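Local coordinates for protein Exo-1,3/1,4-beta-glucanase (Pseudoalteromonas sp., PDB 3RRX) that hydrolyses beta-1,3- and beta-1,4-linked glucans from the chain end, as a family 3 glycoside hydrolase that probably also has beta-glucosidase activity, at residues 108-113 and 157-162; 194-199 and 210-215. The protein carries 1 engineered substitution. All coordinates share one frame; numbering follows the deposited sequence.

Contact 1 (108-113 and 157-162); sequences GTDAMH and WSFAPT
The ring of Phe159 carries the carbonyl oxygen of Thr109 over one face, 3.4 Å from Phe159 CG and displaced toward the rim. At the edge of the same ring, in its plane, sits Trp157 NE1, which makes a probable hydrogen bond to Thr213 OG1. The Trp157 ring in turn has Phe159 CE2 over one face. Phe159 CG lies beside its own backbone N, with chi1 at -45°. This carries the ring back along the strand, against the backbone of 109-110 and the Trp157 ring. Asp110 CA approaches Phe159 CD1 obliquely at 3.5 Å. The Asp110 side chain crosses that of Phe159 at about a right angle, with OD1 3.4 Å from Phe159 CB. Asp110 OD1 also forms a salt bridge with Lys215.

Three backbone bonds tie the strands in parallel register. Thr109 N donates to Trp157 O at 2.8 Å. Phe159 N gives the 2.7 Å bond to Thr109 O. Ala111 N reaches Phe159 O at 3.0 Å. Ser158 CA also makes a CA-H...O contact with Thr109 O, at 3.2 Å.

Thr109 and Ser158 point to the other face of the sheet. Thr109 OG1 on that face bonds to Asn65. Just past the strand end, Ala111 CB lies 4.1 Å from Ser158 CB. Cutting Phe159 back to alanine would probably open a gap against the 109-110 backbone and take away the neighbour on the Trp157 face.

The Trp157 and Phe159 side chains also touch residues of other strands, Ser62 and Leu64, and Trp157 meets Phe290 edge-to-face. Ser158 and Ala160 instead touch Ile196 of helix 182-197. An aromatic interior and a helix-covered outside, on neighbouring parallel strands, belong to the alpha/beta barrel of the family 3 N-terminal domain.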
# COMPACT_ATOMS: atom_id res chain seq x y z
N GLY A 108 -6.14 1.69 -14.91
CA GLY A 108 -5.32 1.27 -13.78
C GLY A 108 -5.54 2.09 -12.52
O GLY A 108 -6.01 3.22 -12.57
N THR A 109 -5.18 1.52 -11.38
CA THR A 109 -5.39 2.19 -10.11
C THR A 109 -4.37 1.72 -9.07
O THR A 109 -3.91 0.59 -9.10
CB THR A 109 -6.83 1.93 -9.58
OG1 THR A 109 -7.15 2.84 -8.53
CG2 THR A 109 -6.95 0.49 -9.07
N ASP A 110 -4.03 2.60 -8.14
CA ASP A 110 -3.16 2.23 -7.02
C ASP A 110 -4.03 1.49 -6.00
O ASP A 110 -5.17 1.87 -5.78
CB ASP A 110 -2.56 3.51 -6.42
CG ASP A 110 -1.31 3.24 -5.61
OD1 ASP A 110 -0.79 2.11 -5.65
OD2 ASP A 110 -0.84 4.18 -4.93
N ALA A 111 -3.53 0.41 -5.41
CA ALA A 111 -4.30 -0.33 -4.40
C ALA A 111 -3.48 -0.52 -3.12
O ALA A 111 -3.04 -1.63 -2.83
CB ALA A 111 -4.74 -1.67 -4.94
N MET A 112 -3.32 0.56 -2.37
CA MET A 112 -2.39 0.61 -1.23
C MET A 112 -2.77 -0.36 -0.11
O MET A 112 -1.92 -1.05 0.43
CB MET A 112 -2.27 2.06 -0.71
CG MET A 112 -1.02 2.37 0.18
SD MET A 112 0.56 2.16 -0.72
CE MET A 112 0.45 3.51 -1.91
N HIS A 113 -4.05 -0.41 0.25
CA HIS A 113 -4.50 -1.35 1.28
C HIS A 113 -5.95 -1.70 1.04
O HIS A 113 -6.85 -1.36 1.83
CB HIS A 113 -4.24 -0.82 2.71
CG HIS A 113 -4.82 0.55 2.97
ND1 HIS A 113 -5.28 0.94 4.21
CD2 HIS A 113 -4.99 1.62 2.15
CE1 HIS A 113 -5.70 2.19 4.15
NE2 HIS A 113 -5.54 2.62 2.91
N TRP A 157 -6.41 -3.21 -13.78
CA TRP A 157 -5.00 -3.13 -13.44
C TRP A 157 -4.83 -2.41 -12.10
O TRP A 157 -5.28 -1.27 -11.94
CB TRP A 157 -4.24 -2.44 -14.59
CG TRP A 157 -2.77 -2.13 -14.38
CD1 TRP A 157 -1.93 -2.67 -13.45
CD2 TRP A 157 -1.99 -1.20 -15.14
NE1 TRP A 157 -0.66 -2.14 -13.59
CE2 TRP A 157 -0.68 -1.23 -14.61
CE3 TRP A 157 -2.27 -0.34 -16.21
CZ2 TRP A 157 0.35 -0.42 -15.12
CZ3 TRP A 157 -1.25 0.45 -16.72
CH2 TRP A 157 0.04 0.41 -16.17
N SER A 158 -4.22 -3.07 -11.13
CA SER A 158 -4.04 -2.48 -9.80
C SER A 158 -2.58 -2.50 -9.37
O SER A 158 -1.87 -3.47 -9.63
CB SER A 158 -4.90 -3.21 -8.78
OG SER A 158 -4.63 -4.61 -8.81
N PHE A 159 -2.13 -1.44 -8.69
CA PHE A 159 -0.74 -1.38 -8.24
C PHE A 159 -0.63 -1.95 -6.83
O PHE A 159 -1.08 -1.34 -5.87
CB PHE A 159 -0.20 0.06 -8.26
CG PHE A 159 -0.52 0.84 -9.51
CD1 PHE A 159 -0.63 2.23 -9.45
CD2 PHE A 159 -0.73 0.21 -10.73
CE1 PHE A 159 -0.94 2.97 -10.59
CE2 PHE A 159 -1.05 0.93 -11.87
CZ PHE A 159 -1.15 2.32 -11.81
N ALA A 160 -0.07 -3.15 -6.73
CA ALA A 160 0.19 -3.82 -5.46
C ALA A 160 0.86 -5.13 -5.85
O ALA A 160 0.55 -5.67 -6.91
CB ALA A 160 -1.12 -4.08 -4.72
N PRO A 161 1.77 -5.66 -5.02
CA PRO A 161 2.17 -5.19 -3.68
C PRO A 161 3.21 -4.06 -3.69
O PRO A 161 3.79 -3.76 -4.73
CB PRO A 161 2.81 -6.43 -3.07
CG PRO A 161 3.47 -7.10 -4.26
CD PRO A 161 2.47 -6.90 -5.39
N THR A 162 3.43 -3.46 -2.52
CA THR A 162 4.54 -2.55 -2.30
C THR A 162 5.60 -3.33 -1.55
O THR A 162 5.33 -3.88 -0.48
CB THR A 162 4.16 -1.35 -1.42
OG1 THR A 162 3.20 -0.53 -2.10
CG2 THR A 162 5.39 -0.51 -1.12
O HOH W 1 1.45 -0.51 0.79

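Contact 2 (194-199 and 210-215); sequences TGIQGD and RIATAK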
# COMPACT_ATOMS: atom_id res chain seq x y z
N THR A 194 0.12 -13.44 -6.50
CA THR A 194 -0.76 -14.54 -6.90
C THR A 194 -2.20 -14.33 -6.40
O THR A 194 -3.15 -14.79 -7.04
CB THR A 194 -0.24 -15.92 -6.45
OG1 THR A 194 -0.10 -15.94 -5.03
CG2 THR A 194 1.13 -16.25 -7.09
N GLY A 195 -2.36 -13.65 -5.27
CA GLY A 195 -3.69 -13.31 -4.79
C GLY A 195 -4.41 -12.42 -5.78
O GLY A 195 -5.59 -12.60 -6.07
N ILE A 196 -3.69 -11.46 -6.34
CA ILE A 196 -4.27 -10.54 -7.32
C ILE A 196 -4.43 -11.12 -8.73
O ILE A 196 -5.50 -10.99 -9.34
CB ILE A 196 -3.43 -9.26 -7.40
CG1 ILE A 196 -3.48 -8.53 -6.05
CG2 ILE A 196 -3.94 -8.38 -8.54
CD1 ILE A 196 -2.59 -7.33 -5.96
N GLN A 197 -3.37 -11.75 -9.23
CA GLN A 197 -3.32 -12.20 -10.62
C GLN A 197 -3.78 -13.65 -10.82
O GLN A 197 -4.04 -14.07 -11.95
CB GLN A 197 -1.89 -12.09 -11.17
CG GLN A 197 -1.34 -10.68 -11.19
CD GLN A 197 -0.06 -10.55 -12.00
OE1 GLN A 197 0.22 -9.48 -12.55
NE2 GLN A 197 0.71 -11.64 -12.09
N GLY A 198 -3.85 -14.40 -9.73
CA GLY A 198 -4.03 -15.84 -9.80
C GLY A 198 -2.67 -16.51 -9.88
O GLY A 198 -1.67 -15.87 -10.22
N ASP A 199 -2.61 -17.79 -9.56
CA ASP A 199 -1.35 -18.51 -9.68
C ASP A 199 -0.95 -18.68 -11.14
O ASP A 199 -1.79 -18.71 -12.04
CB ASP A 199 -1.43 -19.88 -9.01
CG ASP A 199 -1.29 -19.79 -7.50
OD1 ASP A 199 -0.18 -19.49 -7.02
OD2 ASP A 199 -2.29 -20.02 -6.80
N ARG A 210 -6.75 -9.55 -11.61
CA ARG A 210 -6.32 -8.31 -12.25
C ARG A 210 -4.86 -8.39 -12.70
O ARG A 210 -4.11 -9.26 -12.26
CB ARG A 210 -6.43 -7.12 -11.27
CG ARG A 210 -7.75 -6.98 -10.53
CD ARG A 210 -8.93 -6.56 -11.42
NE ARG A 210 -9.51 -7.71 -12.10
CZ ARG A 210 -10.39 -7.63 -13.10
NH1 ARG A 210 -10.86 -8.74 -13.66
NH2 ARG A 210 -10.80 -6.45 -13.55
N ILE A 211 -4.47 -7.46 -13.57
CA ILE A 211 -3.05 -7.23 -13.85
C ILE A 211 -2.47 -6.57 -12.61
O ILE A 211 -3.09 -5.67 -12.06
CB ILE A 211 -2.88 -6.31 -15.09
CG1 ILE A 211 -3.40 -7.02 -16.35
CG2 ILE A 211 -1.42 -5.91 -15.28
CD1 ILE A 211 -3.62 -6.10 -17.55
N ALA A 212 -1.31 -7.03 -12.13
CA ALA A 212 -0.68 -6.43 -10.95
C ALA A 212 0.63 -5.69 -11.27
O ALA A 212 1.36 -6.07 -12.17
CB ALA A 212 -0.42 -7.49 -9.88
N THR A 213 0.92 -4.65 -10.48
CA THR A 213 2.21 -3.95 -10.54
C THR A 213 2.89 -3.99 -9.19
O THR A 213 2.33 -3.55 -8.19
CB THR A 213 2.06 -2.45 -10.90
OG1 THR A 213 1.59 -2.32 -12.24
CG2 THR A 213 3.42 -1.74 -10.78
N ALA A 214 4.12 -4.50 -9.15
CA ALA A 214 4.91 -4.47 -7.92
C ALA A 214 5.73 -3.17 -7.86
O ALA A 214 6.47 -2.86 -8.81
CB ALA A 214 5.80 -5.70 -7.81
N LYS A 215 5.59 -2.43 -6.76
CA LYS A 215 6.22 -1.12 -6.55
C LYS A 215 7.18 -1.22 -5.37
O LYS A 215 6.92 -2.00 -4.46
CB LYS A 215 5.15 -0.09 -6.14
CG LYS A 215 3.86 -0.05 -6.97
CD LYS A 215 2.84 0.87 -6.28
CE LYS A 215 2.23 0.20 -5.06
NZ LYS A 215 1.30 1.08 -4.27
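Gln197 OE1 is gripped by two backbone N-H groups. One is Ala212 N, 2.9 Å from OE1, with an angle of 151° at the hydrogen. This donor lies in the carbonyl plane of the side-chain amide, on a lone pair of OE1. The second is the N-H of Gln256. At the other end of the amide, NE2 donates to Gly254 O. Bonds at both ends fix the rotation of this buried amide.

Gln197 CG lies anti to the carbonyl carbon, with chi1 at -62°, and the chain is extended beyond it. The side chain therefore runs from the last turn of the helix alongside the start of the strand. On the way CG passes 3.3 Å from Arg210 O and 3.6 Å from Ala212 CB. Ala212 CB is also 3.4 Å from Gln197 OE1, so the small methyl packs obliquely against the OE1 side of the amide.

A second polar link is made by the backbone. Arg210 N donates to Ile196 O at 3.0 Å, from above the carbonyl plane. The apolar part of the contact rests on Ile196 CG2. This branch is 3.9 Å from Ala212 CB and equally far from Arg210 CB. The side chain of Ile196 also touches Ser158 of the neighbouring strand. The guanidinium of Arg210 leads away, to Ser208 O, Ile155 O and a salt bridge with Glu374.

Gly198 leaves the helix with a positive phi of 89°. At these backbone angles a CB would press on the carbonyl oxygen of Gln197, so glycine fits here. The chain then turns and comes back as strand 211-217, with no helix or strand between. This is the helix-to-strand return of an alpha/beta barrel, with the C-terminal end of helix 182-197 tied to the beginning of the strand it leads into.

In the fold
Both contacts are buried in the family 3 N-terminal domain and meet in one parallel sheet. Contact 1 joins strands 106-110 and 157-162, and contact 2 sets helix 182-197 on strand 211-217. Strands 157-162 and 211-217 are neighbours, and the centres of the contacts lie about 9 Å apart. Contact 1 is nearer the centre of the chain. It relies on regular strand bonds and on aromatic rings inside the barrel. Contact 2 lies on the helix side and relies on one side-chain amide, a single backbone bond and a few aliphatic groups. The salt bridge and the indole bond of contact 1 both end on strand 211-217 of contact 2.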